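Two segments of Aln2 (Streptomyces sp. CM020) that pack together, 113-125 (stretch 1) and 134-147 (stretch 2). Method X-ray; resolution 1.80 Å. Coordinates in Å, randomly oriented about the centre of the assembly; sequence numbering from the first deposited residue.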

# COMPACT_ATOMS: atom_id res chain seq x y z
N ASP A 113 -12.83 18.05 -17.73
CA ASP A 113 -13.38 19.07 -16.85
C ASP A 113 -12.82 19.01 -15.43
O ASP A 113 -13.33 19.71 -14.54
N GLY A 114 -11.77 18.25 -15.19
CA GLY A 114 -11.18 18.17 -13.87
C GLY A 114 -11.75 17.09 -12.97
O GLY A 114 -11.21 16.86 -11.88
N THR A 115 -12.82 16.43 -13.38
CA THR A 115 -13.34 15.33 -12.58
C THR A 115 -12.35 14.17 -12.58
O THR A 115 -11.81 13.79 -13.63
N VAL A 116 -12.11 13.62 -11.40
CA VAL A 116 -11.16 12.54 -11.20
C VAL A 116 -11.88 11.25 -10.85
O VAL A 116 -12.73 11.22 -9.96
N SER A 117 -11.56 10.17 -11.57
CA SER A 117 -12.12 8.85 -11.30
C SER A 117 -11.00 7.97 -10.78
O SER A 117 -9.92 7.92 -11.39
N THR A 118 -11.24 7.27 -9.68
CA THR A 118 -10.28 6.30 -9.18
C THR A 118 -10.95 4.94 -8.94
O THR A 118 -12.17 4.82 -8.77
N SER A 119 -10.12 3.90 -8.95
CA SER A 119 -10.54 2.55 -8.58
C SER A 119 -9.38 1.97 -7.80
O SER A 119 -8.20 2.21 -8.12
N TYR A 120 -9.71 1.23 -6.75
CA TYR A 120 -8.65 0.70 -5.91
C TYR A 120 -9.16 -0.45 -5.07
O TYR A 120 -10.37 -0.68 -4.94
N TYR A 121 -8.20 -1.19 -4.51
CA TYR A 121 -8.48 -2.20 -3.51
C TYR A 121 -8.47 -1.56 -2.12
O TYR A 121 -7.65 -0.69 -1.85
N ALA A 122 -9.32 -2.05 -1.24
CA ALA A 122 -9.33 -1.60 0.15
C ALA A 122 -9.63 -2.75 1.09
O ALA A 122 -10.37 -3.68 0.77
N THR A 123 -9.02 -2.66 2.28
CA THR A 123 -9.40 -3.50 3.39
C THR A 123 -9.24 -2.70 4.67
O THR A 123 -8.73 -1.58 4.66
N VAL A 124 -9.74 -3.27 5.75
CA VAL A 124 -9.65 -2.68 7.08
C VAL A 124 -9.04 -3.73 8.00
O VAL A 124 -9.53 -4.88 8.05
N THR A 125 -7.98 -3.34 8.70
CA THR A 125 -7.49 -4.13 9.82
C THR A 125 -8.11 -3.58 11.09
O THR A 125 -8.33 -2.37 11.22
N LEU A 134 -7.73 -8.39 13.23
CA LEU A 134 -8.70 -8.92 12.27
C LEU A 134 -8.49 -8.24 10.93
O LEU A 134 -8.11 -7.07 10.89
N VAL A 135 -8.64 -8.99 9.83
CA VAL A 135 -8.63 -8.41 8.49
C VAL A 135 -10.02 -8.55 7.88
O VAL A 135 -10.52 -9.67 7.73
N GLU A 136 -10.63 -7.42 7.55
CA GLU A 136 -11.97 -7.44 6.98
C GLU A 136 -11.97 -7.84 5.51
O GLU A 136 -10.95 -7.73 4.82
N PRO A 137 -13.10 -8.35 5.01
CA PRO A 137 -13.17 -8.73 3.60
C PRO A 137 -12.68 -7.60 2.70
O PRO A 137 -13.00 -6.42 2.90
N THR A 138 -11.93 -7.97 1.67
CA THR A 138 -11.44 -6.93 0.79
C THR A 138 -12.59 -6.38 -0.05
O THR A 138 -13.63 -7.00 -0.23
N CYS A 139 -12.39 -5.14 -0.50
CA CYS A 139 -13.35 -4.40 -1.31
C CYS A 139 -12.66 -3.86 -2.56
O CYS A 139 -11.47 -3.54 -2.56
N PHE A 140 -13.46 -3.72 -3.60
CA PHE A 140 -13.06 -2.95 -4.77
C PHE A 140 -13.88 -1.69 -4.78
O PHE A 140 -15.12 -1.74 -4.79
N VAL A 141 -13.19 -0.55 -4.78
CA VAL A 141 -13.80 0.75 -4.58
C VAL A 141 -13.64 1.59 -5.84
O VAL A 141 -12.57 1.60 -6.46
N ARG A 142 -14.71 2.29 -6.21
CA ARG A 142 -14.68 3.27 -7.29
C ARG A 142 -15.16 4.61 -6.74
O ARG A 142 -16.27 4.71 -6.20
N ASP A 143 -14.34 5.65 -6.90
CA ASP A 143 -14.66 6.99 -6.45
C ASP A 143 -14.70 7.97 -7.62
O ASP A 143 -14.01 7.78 -8.62
N THR A 144 -15.44 9.06 -7.45
CA THR A 144 -15.19 10.24 -8.26
C THR A 144 -14.88 11.38 -7.30
O THR A 144 -15.50 11.49 -6.22
N LEU A 145 -13.89 12.18 -7.67
CA LEU A 145 -13.48 13.36 -6.93
C LEU A 145 -13.66 14.59 -7.80
O LEU A 145 -13.54 14.54 -9.03
N VAL A 146 -13.95 15.71 -7.14
CA VAL A 146 -14.13 16.98 -7.83
C VAL A 146 -13.36 18.04 -7.06
O VAL A 146 -13.11 17.91 -5.87
N ARG A 147 -13.02 19.11 -7.76
CA ARG A 147 -12.26 20.22 -7.18
C ARG A 147 -13.22 21.33 -6.77
O ARG A 147 -14.03 21.78 -7.57

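The two stretches run antiparallel as neighbouring strands, so side chains do not interdigitate between layers. They pair side by side on the two faces of the sheet. Main-chain hydrogen bonds set the register, pairing V116 with L145, T118 with D143, Y120 with V141 and A122 with C139. The side chains of these eight residues share one face. The pairs S117–T144, S119–R142, Y121–F140 and T125–V135 lie on the other.

Apolar contacts line part of the first face. V116 (t) meets L145 (m, t) with CB to CB at 4.1 Å. Y120 takes the p rotamer, and the end of its side chain comes nearer to stretch 2. V141 (t) lies over one face of that ring, its CB 3.8 Å from the ring centroid, a CH-pi contact. V141 CG2 also reaches A122 CB at 4.0 Å.

The aromatic pair is on the other face. Y121 (m) and F140 (t) meet rim to rim, with Y121 CE1 3.6 Å from F140 CD2 and the planes at 59°. Neither ring covers the other. S119 (p) adds its CB, 3.7 Å from F140 CZ.

Two hydrogen bonds use side chains across the stretches. Y120 OH donates to D143 OD2 at 2.8 Å; D143 is m, and its OD2 lies at the edge of the tyrosine ring, near its plane. T123 (t) donates from OG1 to E136 O at 2.8 Å. This bond lies where the register shifts by one, between the two ladders. Nearby, E136 N donates to V124 O at 2.8 Å, and E136 OE1 lies 3.6 Å from V124 CB.

At the other end, water 1 bridges the stretches. It donates to G114 O at 2.8 Å and accepts from R147 NH2 at 3.0 Å. Within stretch 1, D113 OD1 accepts from T115 N and T115 OG1, both at 2.9 Å.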

# COMPACT_ATOMS: atom_id res chain seq x y z
CB ASP A 113 -14.90 18.98 -16.81
CG ASP A 113 -15.41 17.80 -16.00
OD1 ASP A 113 -14.61 16.94 -15.56
OD2 ASP A 113 -16.63 17.74 -15.79
CB THR A 115 -14.69 14.86 -13.11
OG1 THR A 115 -15.61 15.95 -13.08
CG2 THR A 115 -15.19 13.73 -12.26
CB VAL A 116 -10.14 12.90 -10.09
CG1 VAL A 116 -9.20 11.75 -9.91
CG2 VAL A 116 -9.44 14.20 -10.43
CB SER A 117 -12.73 8.23 -12.57
OG SER A 117 -13.84 8.96 -13.03
CB THR A 118 -9.61 6.78 -7.87
OG1 THR A 118 -10.58 6.70 -6.81
CG2 THR A 118 -9.05 8.21 -7.99
CB SER A 119 -10.89 1.68 -9.80
OG SER A 119 -9.72 1.18 -10.46
CB TYR A 120 -8.07 1.77 -5.00
CG TYR A 120 -9.06 2.57 -4.20
CD1 TYR A 120 -9.70 3.67 -4.76
CD2 TYR A 120 -9.32 2.27 -2.87
CE1 TYR A 120 -10.57 4.46 -4.01
CE2 TYR A 120 -10.17 3.04 -2.09
CZ TYR A 120 -10.81 4.14 -2.68
OH TYR A 120 -11.67 4.91 -1.93
CB TYR A 121 -7.40 -3.28 -3.53
CG TYR A 121 -7.23 -4.05 -4.84
CD1 TYR A 121 -8.14 -3.95 -5.87
CD2 TYR A 121 -6.15 -4.91 -5.01
CE1 TYR A 121 -8.00 -4.69 -7.04
CE2 TYR A 121 -5.98 -5.63 -6.17
CZ TYR A 121 -6.93 -5.53 -7.18
OH TYR A 121 -6.79 -6.29 -8.31
CB ALA A 122 -10.34 -0.47 0.39
CB THR A 123 -8.59 -4.80 3.43
OG1 THR A 123 -9.12 -5.65 4.47
CG2 THR A 123 -7.15 -4.52 3.66
CB VAL A 124 -11.01 -2.21 7.59
CG1 VAL A 124 -10.89 -1.67 8.99
CG2 VAL A 124 -11.55 -1.15 6.66
CB THR A 125 -5.96 -4.13 9.92
OG1 THR A 125 -5.47 -2.81 10.03
CG2 THR A 125 -5.30 -4.80 8.68
CB LEU A 134 -10.13 -8.69 12.74
CG LEU A 134 -10.53 -9.15 14.13
CD1 LEU A 134 -11.94 -8.75 14.48
CD2 LEU A 134 -10.37 -10.66 14.22
CB VAL A 135 -7.56 -9.05 7.60
CG1 VAL A 135 -7.58 -8.44 6.22
CG2 VAL A 135 -6.20 -8.94 8.23
CB GLU A 136 -12.62 -6.08 7.18
CG GLU A 136 -12.95 -5.80 8.64
CD GLU A 136 -13.95 -4.66 8.83
OE1 GLU A 136 -14.14 -3.89 7.86
OE2 GLU A 136 -14.53 -4.56 9.93
CB PRO A 137 -14.66 -9.05 3.37
CG PRO A 137 -15.29 -9.06 4.74
CD PRO A 137 -14.37 -8.55 5.75
CB THR A 138 -10.31 -7.48 -0.06
OG1 THR A 138 -10.75 -8.63 -0.74
CG2 THR A 138 -9.13 -7.87 0.78
CB CYS A 139 -13.92 -3.18 -0.54
SG CYS A 139 -14.94 -3.61 0.88
CB PHE A 140 -13.30 -3.73 -6.04
CG PHE A 140 -12.65 -3.10 -7.24
CD1 PHE A 140 -13.31 -2.14 -7.99
CD2 PHE A 140 -11.38 -3.46 -7.61
CE1 PHE A 140 -12.72 -1.58 -9.11
CE2 PHE A 140 -10.76 -2.88 -8.75
CZ PHE A 140 -11.45 -1.95 -9.48
CB VAL A 141 -13.19 1.48 -3.36
CG1 VAL A 141 -14.00 2.73 -3.11
CG2 VAL A 141 -13.22 0.60 -2.17
CB ARG A 142 -15.54 2.83 -8.49
CG ARG A 142 -14.97 1.66 -9.25
CD ARG A 142 -15.56 1.54 -10.62
NE ARG A 142 -14.75 0.64 -11.45
CZ ARG A 142 -14.82 -0.68 -11.42
NH1 ARG A 142 -15.66 -1.29 -10.60
NH2 ARG A 142 -14.03 -1.38 -12.21
CB ASP A 143 -13.61 7.55 -5.47
CG ASP A 143 -13.68 6.96 -4.08
OD1 ASP A 143 -14.73 6.40 -3.70
OD2 ASP A 143 -12.61 7.05 -3.39
CB THR A 144 -16.37 10.64 -9.17
OG1 THR A 144 -17.43 11.16 -8.38
CG2 THR A 144 -16.82 9.46 -9.99
CB LEU A 145 -12.01 13.28 -6.47
CG LEU A 145 -11.58 11.94 -5.89
CD1 LEU A 145 -10.06 11.87 -5.73
CD2 LEU A 145 -12.29 11.68 -4.60
CB VAL A 146 -15.61 17.36 -7.98
CG1 VAL A 146 -16.33 16.36 -8.86
CG2 VAL A 146 -16.28 17.51 -6.60
CB ARG A 147 -11.23 20.73 -8.18
CG ARG A 147 -10.17 21.62 -7.60
CD ARG A 147 -9.10 21.88 -8.67
NE ARG A 147 -8.48 20.62 -9.11
CZ ARG A 147 -7.60 19.95 -8.39
NH1 ARG A 147 -7.25 20.43 -7.21
NH2 ARG A 147 -7.07 18.80 -8.85
O HOH W 1 -8.75 18.00 -11.25